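Local coordinates for glycosylation Associate Protein 2 (Streptococcus agalactiae serotype V, PDB 6OYC) that probably works with its partner proteins Gap1 and Gap3 in the glycosylation and export of surface proteins through the accessory Sec system, at residues E133-S138 against Y176-S181; E147-Y152 against E159-F164; L190-E195 against D225-I230. All blocks are in the same frame, centred on the assembly; numbering follows the deposited sequence.

Contact 1: E133-S138 against Y176-S181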
loop_
_atom_site.group_PDB
_atom_site.type_symbol
_atom_site.label_atom_id
_atom_site.label_comp_id
_atom_site.label_asym_id
_atom_site.label_seq_id
_atom_site.Cartn_x
_atom_site.Cartn_y
_atom_site.Cartn_z
ATOM N N GLU B 133 -10.726 -2.315 -2.105
ATOM C CA GLU B 133 -11.164 -3.652 -2.478
ATOM C C GLU B 133 -11.345 -3.690 -3.988
ATOM O O GLU B 133 -11.295 -2.663 -4.671
ATOM C CB GLU B 133 -12.442 -4.063 -1.734
ATOM C CG GLU B 133 -13.710 -3.402 -2.220
ATOM C CD GLU B 133 -14.946 -3.879 -1.444
ATOM O OE1 GLU B 133 -14.880 -3.996 -0.210
ATOM O OE2 GLU B 133 -15.992 -4.135 -2.065
ATOM N N LYS B 134 -11.519 -4.899 -4.499
ATOM C CA LYS B 134 -11.561 -5.159 -5.931
ATOM C C LYS B 134 -12.957 -5.608 -6.357
ATOM O O LYS B 134 -13.619 -6.370 -5.649
ATOM C CB LYS B 134 -10.525 -6.232 -6.323
ATOM C CG LYS B 134 -9.104 -5.684 -6.494
ATOM C CD LYS B 134 -8.059 -6.748 -6.334
ATOM C CE LYS B 134 -7.762 -7.012 -4.850
ATOM N NZ LYS B 134 -6.700 -8.040 -4.716
ATOM N N LEU B 135 -13.414 -5.090 -7.495
ATOM C CA LEU B 135 -14.519 -5.678 -8.243
ATOM C C LEU B 135 -13.881 -6.609 -9.264
ATOM O O LEU B 135 -13.213 -6.148 -10.206
ATOM C CB LEU B 135 -15.367 -4.598 -8.911
ATOM C CG LEU B 135 -16.296 -3.834 -7.960
ATOM C CD1 LEU B 135 -15.538 -2.752 -7.159
ATOM C CD2 LEU B 135 -17.420 -3.198 -8.720
ATOM N N GLN B 136 -14.038 -7.913 -9.043
ATOM C CA GLN B 136 -13.429 -8.940 -9.877
ATOM C C GLN B 136 -14.233 -9.148 -11.166
ATOM O O GLN B 136 -15.436 -8.869 -11.227
ATOM C CB GLN B 136 -13.323 -10.257 -9.098
ATOM C CG GLN B 136 -12.493 -10.172 -7.808
ATOM C CD GLN B 136 -10.988 -10.049 -8.083
ATOM O OE1 GLN B 136 -10.533 -10.151 -9.225
ATOM N NE2 GLN B 136 -10.221 -9.825 -7.035
ATOM N N VAL B 137 -13.559 -9.691 -12.192
ATOM C CA VAL B 137 -14.169 -9.815 -13.512
ATOM C C VAL B 137 -15.380 -10.731 -13.487
ATOM O O VAL B 137 -16.170 -10.732 -14.441
ATOM C CB VAL B 137 -13.154 -10.298 -14.587
ATOM C CG1 VAL B 137 -12.093 -9.238 -14.853
ATOM C CG2 VAL B 137 -12.518 -11.638 -14.222
ATOM N N SER B 138 -15.558 -11.513 -12.422
ATOM C CA SER B 138 -16.762 -12.331 -12.333
ATOM C C SER B 138 -18.010 -11.470 -12.201
ATOM O O SER B 138 -19.084 -11.879 -12.648
ATOM C CB SER B 138 -16.667 -13.296 -11.156
ATOM O OG SER B 138 -16.502 -12.577 -9.958
ATOM N N TYR B 176 -22.558 -4.790 -9.682
ATOM C CA TYR B 176 -22.731 -4.224 -8.348
ATOM C C TYR B 176 -22.331 -2.757 -8.288
ATOM O O TYR B 176 -21.640 -2.232 -9.163
ATOM C CB TYR B 176 -21.936 -5.024 -7.313
ATOM C CG TYR B 176 -22.554 -6.372 -7.101
ATOM C CD1 TYR B 176 -23.638 -6.528 -6.249
ATOM C CD2 TYR B 176 -22.087 -7.490 -7.792
ATOM C CE1 TYR B 176 -24.223 -7.766 -6.064
ATOM C CE2 TYR B 176 -22.669 -8.728 -7.612
ATOM C CZ TYR B 176 -23.740 -8.864 -6.754
ATOM O OH TYR B 176 -24.328 -10.107 -6.583
ATOM N N ASN B 177 -22.768 -2.097 -7.225
ATOM C CA ASN B 177 -22.474 -0.687 -7.039
ATOM C C ASN B 177 -21.323 -0.504 -6.064
ATOM O O ASN B 177 -21.090 -1.330 -5.175
ATOM C CB ASN B 177 -23.713 0.059 -6.551
ATOM C CG ASN B 177 -24.867 -0.054 -7.541
ATOM O OD1 ASN B 177 -25.913 -0.639 -7.239
ATOM N ND2 ASN B 177 -24.664 0.477 -8.745
ATOM N N ILE B 178 -20.609 0.597 -6.241
ATOM C CA ILE B 178 -19.434 0.942 -5.453
ATOM C C ILE B 178 -19.821 2.071 -4.510
ATOM O O ILE B 178 -20.221 3.144 -4.981
ATOM C CB ILE B 178 -18.271 1.369 -6.352
ATOM C CG1 ILE B 178 -17.946 0.264 -7.350
ATOM C CG2 ILE B 178 -17.058 1.690 -5.515
ATOM C CD1 ILE B 178 -16.882 0.657 -8.343
ATOM N N PRO B 179 -19.715 1.884 -3.195
ATOM C CA PRO B 179 -20.003 2.977 -2.259
ATOM C C PRO B 179 -19.176 4.211 -2.589
ATOM O O PRO B 179 -17.970 4.134 -2.802
ATOM C CB PRO B 179 -19.605 2.391 -0.896
ATOM C CG PRO B 179 -19.613 0.891 -1.099
ATOM C CD PRO B 179 -19.177 0.691 -2.520
ATOM N N PHE B 180 -19.840 5.350 -2.645
ATOM C CA PHE B 180 -19.207 6.613 -2.970
ATOM C C PHE B 180 -19.385 7.546 -1.785
ATOM O O PHE B 180 -20.514 7.848 -1.394
ATOM C CB PHE B 180 -19.826 7.215 -4.234
ATOM C CG PHE B 180 -19.175 8.485 -4.689
ATOM C CD1 PHE B 180 -19.513 9.700 -4.110
ATOM C CD2 PHE B 180 -18.230 8.462 -5.706
ATOM C CE1 PHE B 180 -18.921 10.867 -4.529
ATOM C CE2 PHE B 180 -17.640 9.627 -6.140
ATOM C CZ PHE B 180 -17.986 10.834 -5.554
ATOM N N SER B 181 -18.279 8.004 -1.225
ATOM C CA SER B 181 -18.317 8.847 -0.047
ATOM C C SER B 181 -18.262 10.317 -0.436
ATOM O O SER B 181 -17.622 10.708 -1.418
ATOM C CB SER B 181 -17.145 8.510 0.878
ATOM O OG SER B 181 -17.022 9.457 1.933
#
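Leu135 meets Tyr176 at the backbone of the tyrosine and not at its ring: CD2 of Leu135 lies 4.4 Å from the carbonyl O of Tyr176, whereas the phenol offers neither face nor edge to residues 133-138. The nearest part of that side chain is its CB, 5.1 Å from CD2 of Leu135, and the ring lies farther off. The flat group beside the leucine is therefore a peptide, and the aromatic ring only flanks the contact.

The contact proper is aliphatic. Both methyls of Leu135 pack against the ethyl arm of Ile178, as CD2 comes within 3.8 Å of Ile178 CG1 and CD1 within 3.9 Å of Ile178 CD1. The four distances between these carbons are nearly equal, so the leucine fork and the isoleucine arm lie across each other at a slant rather than end on. With CG1 opposite the carbonyl carbon and the chain stretched out beyond it (chi2 175°), Ile178 brings the arm to the leucine although its CB does not head there; the CG2 branch stays back from the leucine. Only 119 Å² is buried between the segments, but both side chains are buried in the whole structure, and Ile178 also touches Leu188, Leu240 and Arg259.

Each strand has its hydrogen bonds elsewhere: Leu135 pairs through its backbone with Leu257, and Ile178 with Leu240. The two residues thus belong to different antiparallel sheets and meet through side chains alone, the arrangement characteristic of the hydrophobic interior of a beta-sandwich.

Contact 2: E147-Y152 against E159-F164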
loop_
_atom_site.group_PDB
_atom_site.type_symbol
_atom_site.label_atom_id
_atom_site.label_comp_id
_atom_site.label_asym_id
_atom_site.label_seq_id
_atom_site.Cartn_x
_atom_site.Cartn_y
_atom_site.Cartn_z
ATOM N N GLU B 147 -20.570 -10.667 -30.225
ATOM C CA GLU B 147 -20.264 -11.617 -31.290
ATOM C C GLU B 147 -18.867 -12.228 -31.171
ATOM O O GLU B 147 -18.616 -13.292 -31.746
ATOM C CB GLU B 147 -20.389 -10.924 -32.667
ATOM C CG GLU B 147 -21.634 -10.027 -32.873
ATOM C CD GLU B 147 -21.593 -8.688 -32.085
ATOM O OE1 GLU B 147 -20.504 -8.342 -31.554
ATOM O OE2 GLU B 147 -22.657 -7.998 -31.969
ATOM N N GLY B 148 -17.954 -11.588 -30.458
ATOM C CA GLY B 148 -16.578 -12.028 -30.443
ATOM C C GLY B 148 -16.322 -13.207 -29.531
ATOM O O GLY B 148 -17.231 -13.926 -29.109
ATOM N N VAL B 149 -15.054 -13.390 -29.214
ATOM C CA VAL B 149 -14.598 -14.455 -28.336
ATOM C C VAL B 149 -14.428 -13.918 -26.918
ATOM O O VAL B 149 -13.993 -12.775 -26.700
ATOM C CB VAL B 149 -13.293 -15.091 -28.859
ATOM C CG1 VAL B 149 -13.390 -15.355 -30.359
ATOM C CG2 VAL B 149 -12.122 -14.223 -28.577
ATOM N N VAL B 150 -14.791 -14.756 -25.954
ATOM C CA VAL B 150 -14.769 -14.450 -24.534
ATOM C C VAL B 150 -13.976 -15.557 -23.851
ATOM O O VAL B 150 -14.366 -16.730 -23.923
ATOM C CB VAL B 150 -16.198 -14.373 -23.963
ATOM C CG1 VAL B 150 -16.182 -14.031 -22.485
ATOM C CG2 VAL B 150 -17.033 -13.398 -24.761
ATOM N N ASN B 151 -12.862 -15.191 -23.202
ATOM C CA ASN B 151 -12.024 -16.100 -22.420
ATOM C C ASN B 151 -11.818 -15.545 -21.025
ATOM O O ASN B 151 -11.462 -14.377 -20.866
ATOM C CB ASN B 151 -10.611 -16.297 -23.011
ATOM C CG ASN B 151 -10.631 -16.893 -24.383
ATOM O OD1 ASN B 151 -11.475 -17.738 -24.698
ATOM N ND2 ASN B 151 -9.689 -16.464 -25.226
ATOM N N TYR B 152 -11.972 -16.392 -20.020
ATOM C CA TYR B 152 -11.527 -16.071 -18.674
ATOM C C TYR B 152 -10.207 -16.784 -18.449
ATOM O O TYR B 152 -10.139 -18.011 -18.580
ATOM C CB TYR B 152 -12.561 -16.472 -17.633
ATOM C CG TYR B 152 -13.755 -15.569 -17.697
ATOM C CD1 TYR B 152 -14.770 -15.794 -18.637
ATOM C CD2 TYR B 152 -13.863 -14.467 -16.854
ATOM C CE1 TYR B 152 -15.868 -14.968 -18.726
ATOM C CE2 TYR B 152 -14.968 -13.628 -16.925
ATOM C CZ TYR B 152 -15.970 -13.878 -17.871
ATOM O OH TYR B 152 -17.076 -13.044 -17.965
ATOM N N GLU B 159 -10.881 -11.674 -21.216
ATOM C CA GLU B 159 -10.302 -11.373 -22.513
ATOM C C GLU B 159 -11.427 -11.344 -23.539
ATOM O O GLU B 159 -12.149 -12.335 -23.701
ATOM C CB GLU B 159 -9.255 -12.429 -22.869
ATOM C CG GLU B 159 -8.267 -12.037 -23.928
ATOM C CD GLU B 159 -7.229 -13.118 -24.144
ATOM O OE1 GLU B 159 -7.318 -14.171 -23.463
ATOM O OE2 GLU B 159 -6.338 -12.914 -24.994
ATOM N N LEU B 160 -11.575 -10.210 -24.219
ATOM C CA LEU B 160 -12.569 -10.023 -25.260
ATOM C C LEU B 160 -11.860 -9.691 -26.557
ATOM O O LEU B 160 -10.980 -8.825 -26.579
ATOM C CB LEU B 160 -13.543 -8.906 -24.899
ATOM C CG LEU B 160 -14.201 -9.161 -23.546
ATOM C CD1 LEU B 160 -14.531 -7.869 -22.812
ATOM C CD2 LEU B 160 -15.444 -10.004 -23.764
ATOM N N GLU B 161 -12.253 -10.367 -27.636
ATOM C CA GLU B 161 -11.643 -10.129 -28.938
ATOM C C GLU B 161 -12.702 -10.089 -30.031
ATOM O O GLU B 161 -13.562 -10.973 -30.094
ATOM C CB GLU B 161 -10.603 -11.209 -29.243
ATOM C CG GLU B 161 -9.942 -11.060 -30.594
ATOM C CD GLU B 161 -8.792 -12.033 -30.777
ATOM O OE1 GLU B 161 -8.650 -12.966 -29.950
ATOM O OE2 GLU B 161 -8.024 -11.853 -31.745
ATOM N N GLY B 162 -12.626 -9.073 -30.888
ATOM C CA GLY B 162 -13.501 -8.994 -32.055
ATOM C C GLY B 162 -13.687 -7.554 -32.517
ATOM O O GLY B 162 -12.783 -6.725 -32.392
ATOM N N GLN B 163 -14.868 -7.295 -33.065
ATOM C CA GLN B 163 -15.259 -5.963 -33.504
ATOM C C GLN B 163 -16.231 -5.360 -32.509
ATOM O O GLN B 163 -17.271 -5.960 -32.213
ATOM C CB GLN B 163 -15.885 -6.017 -34.891
ATOM C CG GLN B 163 -15.056 -6.857 -35.868
ATOM C CD GLN B 163 -14.381 -6.024 -36.944
ATOM O OE1 GLN B 163 -14.049 -4.860 -36.722
ATOM N NE2 GLN B 163 -14.167 -6.622 -38.116
ATOM N N PHE B 164 -15.918 -4.155 -32.033
ATOM C CA PHE B 164 -16.674 -3.516 -30.968
ATOM C C PHE B 164 -17.550 -2.368 -31.439
ATOM O O PHE B 164 -18.404 -1.923 -30.674
ATOM C CB PHE B 164 -15.709 -3.046 -29.868
ATOM C CG PHE B 164 -14.959 -4.181 -29.239
ATOM C CD1 PHE B 164 -15.517 -4.901 -28.188
ATOM C CD2 PHE B 164 -13.741 -4.600 -29.761
ATOM C CE1 PHE B 164 -14.848 -5.986 -27.641
ATOM C CE2 PHE B 164 -13.077 -5.685 -29.223
ATOM C CZ PHE B 164 -13.626 -6.383 -28.160
#
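Val149 and Asn151 pair with Glu161 and Glu159 in a regular antiparallel register, the strands approaching to 4.9 Å at 165°. Both are hydrogen-bonded pairs with two bonds each; the shortest runs from Glu159 N to Asn151 O (2.8 Å). Between them, Val150 and Leu160 form a non-hydrogen-bonded pair, where CA-H...O contacts fill in. The carbonyl O of Glu161 also faces the CA of Gly148 at 3.2 Å, just where the opposite chain turns a corner at Gly162.

Side chains follow the alternation. Val149, Asn151, Glu159 and Glu161 share one face. There Val149 CG2 presses to 3.4 Å on Glu161 CB. The methyl gets there because chi1 of -45° sets it between the valine's own backbone N and carbonyl carbon. Asn151 and Glu159 run alongside each other, with Asn151 CB 4.1 Å from Glu159 CB, and both glutamates have extended chains that also touch Ile251 of strand 251-262. On the other face, Val150 CG2 touches Leu160 CD2 at 3.9 Å.

This is a beta hairpin at the protein surface. Strand 157-165 joins strand 149-153 to strand 251-262, with Leu160 bonded to Val252 and Gly162 to Gly250 through their backbones. Leu160, the buried member, settles against Ile142 of strand 140-142 and Leu171 and Leu172 of strand 168-180, fastening the hairpin to the facing sheet.

Contact 3: L190-E195 against D225-I230; sequences LEHIIE and DLNQLI
His192 turns its ring edge to the backbone of Leu226, and this encounter organises the contact. CE1 points at Leu226 O from 3.1 Å, with the oxygen close to the ring plane, a short approach of a polarised C-H to a carbonyl. The same carbon packs 3.7 Å from Leu226 CB, the two side chains crossing at about a right angle. Asn227 comes in obliquely: its OD1 is 3.5 Å from His192 CE1, and although the side chains cross steeply, the amide and imidazole planes are nearly parallel, 14° apart. The other end of that amide is held elsewhere, by a hydrogen bond from Asn227 ND2 to Glu224.

What fixes the ring is a bond inside its own strand. His192 ND1 donates to Leu190 O over 3.0 Å in a fairly straight bond (163°). The acceptor lies in the ring plane, but the donor stands well above the carbonyl plane. Folding CG between the backbone N and carbonyl carbon (chi1 68°) curls the imidazole back to that oxygen, two residues earlier, and leaves CE1 facing the loop.

A water completes the junction, accepting from Leu190 N at 2.9 Å and donating to Leu226 O at 2.7 Å and, more loosely, to Gln228 O at 3.2 Å. Leu226 O is thus gripped by the water as well as approached by CE1.

Ile230 pairs through its backbone with Leu188, and in that register Leu190 would face Gln228; the water spans this position, where the loop has left strand 185-195. On its other side strand 185-195 bonds to strand 251-262, whose Leu254 touches His192. Ile200 of strand 198-208 lies against both His192 and Leu226, while Leu202 adds to the packing on Leu226, so the side chain of Leu226, in an otherwise largely exposed turn, lies between strand 185-195 and strand 198-208.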
loop_
_atom_site.group_PDB
_atom_site.type_symbol
_atom_site.label_atom_id
_atom_site.label_comp_id
_atom_site.label_asym_id
_atom_site.label_seq_id
_atom_site.Cartn_x
_atom_site.Cartn_y
_atom_site.Cartn_z
ATOM N N LEU B 190 -8.540 0.579 -12.988
ATOM C CA LEU B 190 -8.897 -0.609 -13.755
ATOM C C LEU B 190 -7.633 -1.192 -14.387
ATOM O O LEU B 190 -7.039 -0.576 -15.275
ATOM C CB LEU B 190 -9.922 -0.254 -14.827
ATOM C CG LEU B 190 -10.264 -1.325 -15.844
ATOM C CD1 LEU B 190 -11.075 -2.379 -15.129
ATOM C CD2 LEU B 190 -11.043 -0.736 -17.047
ATOM N N GLU B 191 -7.223 -2.367 -13.928
ATOM C CA GLU B 191 -6.199 -3.133 -14.625
ATOM C C GLU B 191 -6.720 -3.564 -15.976
ATOM O O GLU B 191 -7.729 -4.273 -16.055
ATOM C CB GLU B 191 -5.837 -4.377 -13.838
ATOM C CG GLU B 191 -4.856 -4.180 -12.779
ATOM C CD GLU B 191 -4.506 -5.499 -12.147
ATOM O OE1 GLU B 191 -4.613 -5.565 -10.895
ATOM O OE2 GLU B 191 -4.140 -6.447 -12.906
ATOM N N HIS B 192 -6.022 -3.197 -17.039
ATOM C CA HIS B 192 -6.399 -3.731 -18.337
ATOM C C HIS B 192 -5.227 -3.591 -19.278
ATOM O O HIS B 192 -4.240 -2.923 -18.977
ATOM C CB HIS B 192 -7.596 -3.000 -18.912
ATOM C CG HIS B 192 -7.276 -1.593 -19.268
ATOM N ND1 HIS B 192 -6.956 -0.651 -18.314
ATOM C CD2 HIS B 192 -7.170 -0.974 -20.469
ATOM C CE1 HIS B 192 -6.690 0.498 -18.910
ATOM N NE2 HIS B 192 -6.803 0.325 -20.215
ATOM N N ILE B 193 -5.379 -4.210 -20.442
ATOM C CA ILE B 193 -4.421 -4.154 -21.532
ATOM C C ILE B 193 -5.195 -4.186 -22.843
ATOM O O ILE B 193 -6.143 -4.961 -22.990
ATOM C CB ILE B 193 -3.430 -5.325 -21.458
ATOM C CG1 ILE B 193 -2.340 -5.024 -20.441
ATOM C CG2 ILE B 193 -2.815 -5.574 -22.814
ATOM C CD1 ILE B 193 -1.702 -6.280 -19.927
ATOM N N ILE B 194 -4.773 -3.352 -23.795
ATOM C CA ILE B 194 -5.347 -3.269 -25.132
ATOM C C ILE B 194 -4.342 -3.810 -26.133
ATOM O O ILE B 194 -3.146 -3.540 -26.016
ATOM C CB ILE B 194 -5.689 -1.817 -25.523
ATOM C CG1 ILE B 194 -6.565 -1.142 -24.478
ATOM C CG2 ILE B 194 -6.348 -1.799 -26.881
ATOM C CD1 ILE B 194 -7.752 -1.940 -24.140
ATOM N N GLU B 195 -4.828 -4.534 -27.142
ATOM C CA GLU B 195 -4.055 -4.837 -28.342
ATOM C C GLU B 195 -4.931 -4.573 -29.555
ATOM O O GLU B 195 -6.083 -5.024 -29.596
ATOM C CB GLU B 195 -3.565 -6.278 -28.360
ATOM C CG GLU B 195 -2.836 -6.695 -27.100
ATOM C CD GLU B 195 -2.730 -8.206 -26.980
ATOM O OE1 GLU B 195 -3.157 -8.775 -25.945
ATOM O OE2 GLU B 195 -2.228 -8.829 -27.938
ATOM N N ASP B 225 -6.577 7.933 -19.962
ATOM C CA ASP B 225 -7.090 8.131 -18.610
ATOM C C ASP B 225 -7.294 6.806 -17.887
ATOM O O ASP B 225 -7.064 6.719 -16.679
ATOM C CB ASP B 225 -8.395 8.922 -18.653
ATOM C CG ASP B 225 -8.165 10.387 -18.929
ATOM O OD1 ASP B 225 -7.017 10.829 -18.729
ATOM O OD2 ASP B 225 -9.107 11.092 -19.343
ATOM N N LEU B 226 -7.723 5.760 -18.603
ATOM C CA LEU B 226 -7.966 4.480 -17.941
ATOM C C LEU B 226 -6.687 3.778 -17.531
ATOM O O LEU B 226 -6.759 2.806 -16.774
ATOM C CB LEU B 226 -8.784 3.558 -18.839
ATOM C CG LEU B 226 -10.187 4.100 -19.083
ATOM C CD1 LEU B 226 -11.028 3.132 -19.925
ATOM C CD2 LEU B 226 -10.865 4.396 -17.750
ATOM N N ASN B 227 -5.535 4.233 -18.036
ATOM C CA ASN B 227 -4.219 3.779 -17.597
ATOM C C ASN B 227 -3.791 4.413 -16.285
ATOM O O ASN B 227 -2.795 3.972 -15.694
ATOM C CB ASN B 227 -3.159 4.095 -18.661
ATOM C CG ASN B 227 -3.254 3.184 -19.869
ATOM O OD1 ASN B 227 -3.681 2.031 -19.769
ATOM N ND2 ASN B 227 -2.859 3.698 -21.014
ATOM N N GLN B 228 -4.502 5.440 -15.836
ATOM C CA GLN B 228 -4.137 6.209 -14.662
ATOM C C GLN B 228 -5.163 6.005 -13.564
ATOM O O GLN B 228 -6.309 5.620 -13.803
ATOM C CB GLN B 228 -4.032 7.708 -14.991
ATOM C CG GLN B 228 -2.969 8.052 -16.029
ATOM C CD GLN B 228 -1.629 7.374 -15.737
ATOM O OE1 GLN B 228 -1.250 7.183 -14.574
ATOM N NE2 GLN B 228 -0.907 7.008 -16.797
ATOM N N LEU B 229 -4.728 6.285 -12.344
ATOM C CA LEU B 229 -5.651 6.404 -11.232
ATOM C C LEU B 229 -6.771 7.394 -11.563
ATOM O O LEU B 229 -6.553 8.437 -12.183
ATOM C CB LEU B 229 -4.874 6.848 -9.993
ATOM C CG LEU B 229 -5.368 6.300 -8.664
ATOM C CD1 LEU B 229 -5.202 4.779 -8.620
ATOM C CD2 LEU B 229 -4.588 6.967 -7.541
ATOM N N ILE B 230 -7.984 7.061 -11.151
ATOM C CA ILE B 230 -9.127 7.956 -11.268
ATOM C C ILE B 230 -9.509 8.393 -9.866
ATOM O O ILE B 230 -9.657 7.553 -8.970
ATOM C CB ILE B 230 -10.302 7.266 -11.977
ATOM C CG1 ILE B 230 -9.918 6.914 -13.416
ATOM C CG2 ILE B 230 -11.558 8.130 -11.935
ATOM C CD1 ILE B 230 -10.975 6.041 -14.116
HETATM O O HOH W 1 -8.050 3.024 -14.412
#

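From the N terminus, residues 133-138 open contact 1, and the chain runs 37 residues, with no helix, before 176-181 closes it. Contact 2 falls wholly within that excursion, closing a short hairpin loop of six residues, and the two meet where Val137 O lies 4.0 Å from Tyr152 CE2. Contact 3 follows in series: strand 185-195 comes directly after strand 168-180, and its loop of 29 residues closes at 225-230. None of the loops cross. All three contacts involve the six-stranded antiparallel sheet: contact 1 binds it to the five-stranded sheet, contact 2 supplies its hairpin flank, and contact 3 secures the return from strand 215-222.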